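PDB 4DTH: VgrG protein, which carries an actin cross-linking toxin domain that binds ATP and magnesium and probably uses them to join G-actin monomers covalently. Local coordinates for residues Glu240-Phe245 and Asn250-Met255; Ile234-Ala239 and Ser308-Ser313. All blocks are in the same frame, centred on the assembly; numbering follows the deposited sequence. Where two conformers were deposited one is given.

Overall arrangement
Both interactions pack the C-terminal half of helix 221-245 against what surrounds it, interaction 2 on residues 234-239 and interaction 1 on the next turns, with centres about 10 Å apart. Neither has a hydrogen bond across its segments. Interaction 1 is small and buried, an alanine methyl against a tryptophan ring of the loop that follows the helix, with the alanine's carbonyl oxygen at the ring edge. Interaction 2 is larger and only partly buried, and it brings in a distant part of the chain through a tyrosine face and an arginine. The contacts meet at one sulfate ion, probably from the crystallisation liquor, bound by exposed K243 of interaction 1 and Y310 of interaction 2.

Interaction 1 of 2, residues Glu240-Phe245 and Asn250-Met255; sequences ELAKKF and NEWDPM. With SO4 (sulfate ion), chain J.
A242 and W252 carry the apolar part of this small contact, in which the chain, after leaving the helix, turns back to rest an indole against its last turns. CB of A242 approaches CZ3 of W252 from out of the ring plane, at 3.9 Å, whereas the carbonyl oxygen of A242 lies at the edge, near the ring plane, 3.5 Å from CZ3. With CG of W252 anti to the backbone N (chi1 -175°), the indole extends to the helix, and CH2 comes 4.2 Å from CA of K243.

Polar interactions flank this packing without crossing it. NE1 of W252, on the five-membered ring, is hydrogen-bonded to E257, which should limit the ring's rotation. D253 forms an Asx turn, its OD1 accepting from N of M255 at 3.0 Å as the loop enters a 3-10 turn. The K243 chain leads away from the loop, and its NZ binds O2 of the sulfate at 2.8 Å.

W252 lies between helix 221-245 and helix 312-323, where it touches S313 and L314; from helix 221-245, L241 and F245 pack on helix 269-275.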
loop_
_atom_site.group_PDB
_atom_site.type_symbol
_atom_site.label_atom_id
_atom_site.label_comp_id
_atom_site.label_asym_id
_atom_site.label_seq_id
_atom_site.Cartn_x
_atom_site.Cartn_y
_atom_site.Cartn_z
ATOM N N GLU A 240 -2.529 19.597 8.006
ATOM C CA GLU A 240 -3.721 19.998 7.245
ATOM C C GLU A 240 -4.842 18.974 7.406
ATOM O O GLU A 240 -5.986 19.355 7.691
ATOM C CB GLU A 240 -3.369 20.189 5.754
ATOM C CG GLU A 240 -4.555 20.517 4.855
ATOM C CD GLU A 240 -4.297 20.227 3.389
ATOM O OE1 GLU A 240 -3.504 20.967 2.763
ATOM O OE2 GLU A 240 -4.870 19.244 2.868
ATOM N N LEU A 241 -4.514 17.680 7.257
ATOM C CA LEU A 241 -5.498 16.604 7.375
ATOM C C LEU A 241 -6.025 16.452 8.792
ATOM O O LEU A 241 -7.212 16.208 8.957
ATOM C CB LEU A 241 -4.932 15.276 6.862
ATOM C CG LEU A 241 -4.600 15.236 5.369
ATOM C CD1 LEU A 241 -3.810 14.000 5.039
ATOM C CD2 LEU A 241 -5.855 15.300 4.517
ATOM N N ALA A 242 -5.157 16.620 9.807
ATOM C CA ALA A 242 -5.555 16.521 11.219
ATOM C C ALA A 242 -6.577 17.617 11.539
ATOM O O ALA A 242 -7.543 17.362 12.249
ATOM C CB ALA A 242 -4.333 16.666 12.121
ATOM N N LYS A 243 -6.381 18.817 10.977
ATOM C CA LYS A 243 -7.267 19.963 11.157
ATOM C C LYS A 243 -8.571 19.737 10.395
ATOM O O LYS A 243 -9.661 19.964 10.934
ATOM C CB LYS A 243 -6.551 21.208 10.617
ATOM C CG LYS A 243 -6.737 22.440 11.449
ATOM C CD LYS A 243 -6.053 23.612 10.759
ATOM C CE LYS A 243 -7.034 24.714 10.462
ATOM N NZ LYS A 243 -6.424 25.794 9.649
ATOM N N LYS A 244 -8.454 19.292 9.129
ATOM C CA LYS A 244 -9.595 19.042 8.243
ATOM C C LYS A 244 -10.520 17.947 8.799
ATOM O O LYS A 244 -11.747 18.148 8.880
ATOM C CB LYS A 244 -9.041 18.622 6.865
ATOM C CG LYS A 244 -10.033 18.066 5.876
ATOM C CD LYS A 244 -10.948 19.123 5.351
ATOM C CE LYS A 244 -11.771 18.616 4.206
ATOM N NZ LYS A 244 -12.834 19.591 3.865
ATOM N N PHE A 245 -9.936 16.806 9.187
ATOM C CA PHE A 245 -10.699 15.639 9.630
ATOM C C PHE A 245 -10.877 15.478 11.140
ATOM O O PHE A 245 -11.561 14.550 11.566
ATOM C CB PHE A 245 -10.112 14.369 9.001
ATOM C CG PHE A 245 -10.307 14.280 7.503
ATOM C CD1 PHE A 245 -11.542 13.932 6.964
ATOM C CD2 PHE A 245 -9.260 14.561 6.633
ATOM C CE1 PHE A 245 -11.719 13.845 5.577
ATOM C CE2 PHE A 245 -9.435 14.464 5.242
ATOM C CZ PHE A 245 -10.663 14.108 4.726
ATOM N N ASN A 250 -0.873 12.229 18.444
ATOM C CA ASN A 250 -0.055 12.306 19.667
ATOM C C ASN A 250 -0.932 12.839 20.805
ATOM O O ASN A 250 -1.986 12.259 21.064
ATOM C CB ASN A 250 1.212 13.177 19.450
ATOM C CG ASN A 250 2.496 12.442 19.535
ATOM O OD1 ASN A 250 2.555 11.213 19.389
ATOM N ND2 ASN A 250 3.557 13.207 19.695
ATOM N N GLU A 251 -0.584 14.021 21.352
ATOM C CA GLU A 251 -1.343 14.660 22.424
ATOM C C GLU A 251 -2.245 15.806 21.929
ATOM O O GLU A 251 -2.923 16.425 22.742
ATOM C CB GLU A 251 -0.413 15.119 23.561
ATOM C CG GLU A 251 0.147 13.968 24.387
ATOM C CD GLU A 251 1.184 14.368 25.419
ATOM O OE1 GLU A 251 0.847 15.149 26.337
ATOM O OE2 GLU A 251 2.331 13.875 25.322
ATOM N N TRP A 252 -2.285 16.067 20.597
ATOM C CA TRP A 252 -3.134 17.139 20.058
ATOM C C TRP A 252 -4.579 16.705 20.018
ATOM O O TRP A 252 -4.901 15.638 19.480
ATOM C CB TRP A 252 -2.698 17.575 18.652
ATOM C CG TRP A 252 -3.486 18.741 18.133
ATOM C CD1 TRP A 252 -3.363 20.048 18.515
ATOM C CD2 TRP A 252 -4.494 18.715 17.109
ATOM N NE1 TRP A 252 -4.244 20.831 17.806
ATOM C CE2 TRP A 252 -4.921 20.048 16.907
ATOM C CE3 TRP A 252 -5.048 17.699 16.307
ATOM C CZ2 TRP A 252 -5.886 20.390 15.954
ATOM C CZ3 TRP A 252 -6.012 18.040 15.366
ATOM C CH2 TRP A 252 -6.412 19.374 15.186
ATOM N N ASP A 253 -5.440 17.548 20.597
ATOM C CA ASP A 253 -6.874 17.310 20.675
ATOM C C ASP A 253 -7.596 18.263 19.718
ATOM O O ASP A 253 -7.623 19.470 19.964
ATOM C CB ASP A 253 -7.354 17.484 22.132
ATOM C CG ASP A 253 -8.849 17.323 22.354
ATOM O OD1 ASP A 253 -9.579 17.062 21.366
ATOM O OD2 ASP A 253 -9.295 17.495 23.497
ATOM N N PRO A 254 -8.186 17.746 18.612
ATOM C CA PRO A 254 -8.906 18.636 17.672
ATOM C C PRO A 254 -10.027 19.457 18.304
ATOM O O PRO A 254 -10.257 20.596 17.892
ATOM C CB PRO A 254 -9.460 17.669 16.622
ATOM C CG PRO A 254 -9.476 16.324 17.305
ATOM C CD PRO A 254 -8.250 16.340 18.170
ATOM N N MET A 255 -10.685 18.906 19.334
ATOM C CA MET A 255 -11.759 19.592 20.058
ATOM C C MET A 255 -11.254 20.845 20.800
ATOM O O MET A 255 -12.027 21.788 20.979
ATOM C CB MET A 255 -12.521 18.623 20.986
ATOM C CG MET A 255 -13.368 17.589 20.235
ATOM S SD MET A 255 -14.818 18.299 19.395
ATOM C CE MET A 255 -15.912 18.601 20.839
HETATM S S SO4 J . -5.257 24.650 6.465
HETATM O O1 SO4 J . -6.661 24.370 6.772
HETATM O O2 SO4 J . -4.726 25.582 7.461
HETATM O O3 SO4 J . -4.483 23.405 6.499
HETATM O O4 SO4 J . -5.174 25.244 5.123
#

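Interaction 2 of 2, residues Ile234-Ala239 and Ser308-Ser313; sequences IYLKTA and SRYSES. With SO4 (sulfate ion), chain J.
A CH-pi contact between A239 and Y310, with aliphatic packing beside it, joins the side of helix 221-245 to the short connection between helices 292-307 and 312-323, in a largely helical part of the actin cross-linking domain. CB of A239 sits over the centre of one face of the Y310 ring, 3.6 Å from the centroid and 12° off the normal, so the methyl faces the pi system almost squarely. Having no longer side chain, A239 lets the phenol lie close to the helix.

L236, three residues earlier, sets both methyls against R309, and CD2 also reaches Y310. Its CD2 touches CD of R309 at 3.7 Å and lies 4.1 Å from CE2 of Y310, while CD1 rests over one face of the R309 guanidinium, displaced toward the rim and 3.8 Å from CZ. The arginine is extended from CG to NE and crosses the leucine at about a right angle; NH1 is held at its far end by the backbone oxygen of Q305.

The phenol end is polar. Beside the backbone N and anti to the carbonyl carbon (chi1 -63°), CG of Y310 directs the ring across the helix to the sulfate, where OH donates to O3 at 2.8 Å. The same anion is bound by K243, so its negative charge has a lysine and a phenol as partners.

Past the tyrosine, S311 takes the N-cap position of helix 312-323, its OG bonded to N of L314 and to E257. L236 also reaches L306 of helix 292-307, and Y235 stacks on F322 of helix 312-323, so helix 221-245 packs against both helices that this connection joins.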
loop_
_atom_site.group_PDB
_atom_site.type_symbol
_atom_site.label_atom_id
_atom_site.label_comp_id
_atom_site.label_asym_id
_atom_site.label_seq_id
_atom_site.Cartn_x
_atom_site.Cartn_y
_atom_site.Cartn_z
ATOM N N ILE A 234 5.234 16.351 3.926
ATOM C CA ILE A 234 4.483 15.331 4.668
ATOM C C ILE A 234 3.971 15.887 6.001
ATOM O O ILE A 234 2.804 15.680 6.333
ATOM C CB ILE A 234 5.308 14.032 4.847
ATOM C CG1 ILE A 234 5.436 13.300 3.492
ATOM C CG2 ILE A 234 4.672 13.104 5.933
ATOM C CD1 ILE A 234 6.274 12.051 3.518
ATOM N N TYR A 235 4.848 16.578 6.761
ATOM C CA TYR A 235 4.471 17.137 8.067
ATOM C C TYR A 235 3.340 18.157 7.923
ATOM O O TYR A 235 2.378 18.107 8.689
ATOM C CB TYR A 235 5.676 17.790 8.772
ATOM C CG TYR A 235 6.694 16.854 9.398
ATOM C CD1 TYR A 235 7.033 15.644 8.791
ATOM C CD2 TYR A 235 7.413 17.236 10.526
ATOM C CE1 TYR A 235 8.040 14.829 9.312
ATOM C CE2 TYR A 235 8.407 16.423 11.064
ATOM C CZ TYR A 235 8.739 15.236 10.438
ATOM O OH TYR A 235 9.701 14.438 11.001
ATOM N N LEU A 236 3.447 19.064 6.922
ATOM C CA LEU A 236 2.436 20.091 6.662
ATOM C C LEU A 236 1.114 19.476 6.217
ATOM O O LEU A 236 0.065 19.898 6.697
ATOM C CB LEU A 236 2.926 21.133 5.636
ATOM C CG LEU A 236 4.080 22.040 6.071
ATOM C CD1 LEU A 236 4.449 23.008 4.943
ATOM C CD2 LEU A 236 3.751 22.811 7.355
ATOM N N LYS A 237 1.161 18.462 5.328
ATOM C CA LYS A 237 -0.044 17.761 4.880
ATOM C C LYS A 237 -0.732 17.035 6.048
ATOM O O LYS A 237 -1.965 17.061 6.141
ATOM C CB LYS A 237 0.257 16.793 3.719
ATOM C CG LYS A 237 -0.985 16.093 3.147
ATOM C CD LYS A 237 -1.946 17.056 2.447
ATOM C CE LYS A 237 -3.046 16.300 1.748
ATOM N NZ LYS A 237 -3.923 17.242 1.010
ATOM N N THR A 238 0.068 16.405 6.944
ATOM C CA THR A 238 -0.479 15.705 8.114
ATOM C C THR A 238 -1.234 16.706 9.002
ATOM O O THR A 238 -2.352 16.419 9.434
ATOM C CB THR A 238 0.607 14.916 8.850
ATOM O OG1 THR A 238 1.173 13.972 7.937
ATOM C CG2 THR A 238 0.047 14.149 10.056
ATOM N N ALA A 239 -0.632 17.889 9.242
ATOM C CA ALA A 239 -1.260 18.940 10.032
ATOM C C ALA A 239 -2.557 19.419 9.353
ATOM O O ALA A 239 -3.589 19.535 10.021
ATOM C CB ALA A 239 -0.289 20.093 10.236
ATOM N N SER A 308 4.552 28.470 11.432
ATOM C CA SER A 308 4.141 29.682 10.730
ATOM C C SER A 308 2.756 29.443 10.095
ATOM O O SER A 308 2.108 30.385 9.647
ATOM C CB SER A 308 5.178 30.074 9.673
ATOM O OG SER A 308 5.284 29.055 8.695
ATOM N N ARG A 309 2.285 28.184 10.116
ATOM C CA ARG A 309 1.017 27.782 9.494
ATOM C C ARG A 309 -0.005 27.168 10.438
ATOM O O ARG A 309 -1.209 27.218 10.150
ATOM C CB ARG A 309 1.302 26.745 8.407
ATOM C CG ARG A 309 2.080 27.295 7.223
ATOM C CD ARG A 309 2.510 26.164 6.315
ATOM N NE ARG A 309 3.178 26.629 5.095
ATOM C CZ ARG A 309 4.483 26.850 4.993
ATOM N NH1 ARG A 309 5.273 26.702 6.049
ATOM N NH2 ARG A 309 5.009 27.217 3.834
ATOM N N TYR A 310 0.465 26.541 11.520
ATOM C CA TYR A 310 -0.408 25.813 12.450
ATOM C C TYR A 310 -0.143 26.208 13.876
ATOM O O TYR A 310 0.928 26.742 14.174
ATOM C CB TYR A 310 -0.242 24.300 12.264
ATOM C CG TYR A 310 -0.660 23.853 10.883
ATOM C CD1 TYR A 310 -2.008 23.756 10.538
ATOM C CD2 TYR A 310 0.286 23.633 9.886
ATOM C CE1 TYR A 310 -2.403 23.405 9.247
ATOM C CE2 TYR A 310 -0.096 23.285 8.589
ATOM C CZ TYR A 310 -1.440 23.174 8.276
ATOM O OH TYR A 310 -1.823 22.851 7.002
ATOM N N SER A 311 -1.113 25.934 14.765
ATOM C CA SER A 311 -0.984 26.265 16.184
ATOM C C SER A 311 0.251 25.594 16.756
ATOM O O SER A 311 0.724 24.599 16.181
ATOM C CB SER A 311 -2.217 25.789 16.942
ATOM O OG SER A 311 -2.244 24.370 16.989
ATOM N N GLU A 312 0.775 26.135 17.870
ATOM C CA GLU A 312 1.931 25.564 18.557
ATOM C C GLU A 312 1.696 24.095 18.910
ATOM O O GLU A 312 2.560 23.266 18.636
ATOM C CB GLU A 312 2.315 26.384 19.814
ATOM C CG GLU A 312 3.437 25.772 20.655
ATOM C CD GLU A 312 4.766 25.477 19.984
ATOM O OE1 GLU A 312 5.005 25.963 18.853
ATOM O OE2 GLU A 312 5.598 24.787 20.613
ATOM N N SER A 313 0.525 23.778 19.486
ATOM C CA SER A 313 0.171 22.414 19.882
ATOM C C SER A 313 0.131 21.446 18.693
ATOM O O SER A 313 0.748 20.389 18.752
ATOM C CB SER A 313 -1.130 22.378 20.669
ATOM O OG SER A 313 -1.378 21.033 21.047
HETATM S S SO4 J . -5.257 24.650 6.465
HETATM O O1 SO4 J . -6.661 24.370 6.772
HETATM O O2 SO4 J . -4.726 25.582 7.461
HETATM O O3 SO4 J . -4.483 23.405 6.499
HETATM O O4 SO4 J . -5.174 25.244 5.123
#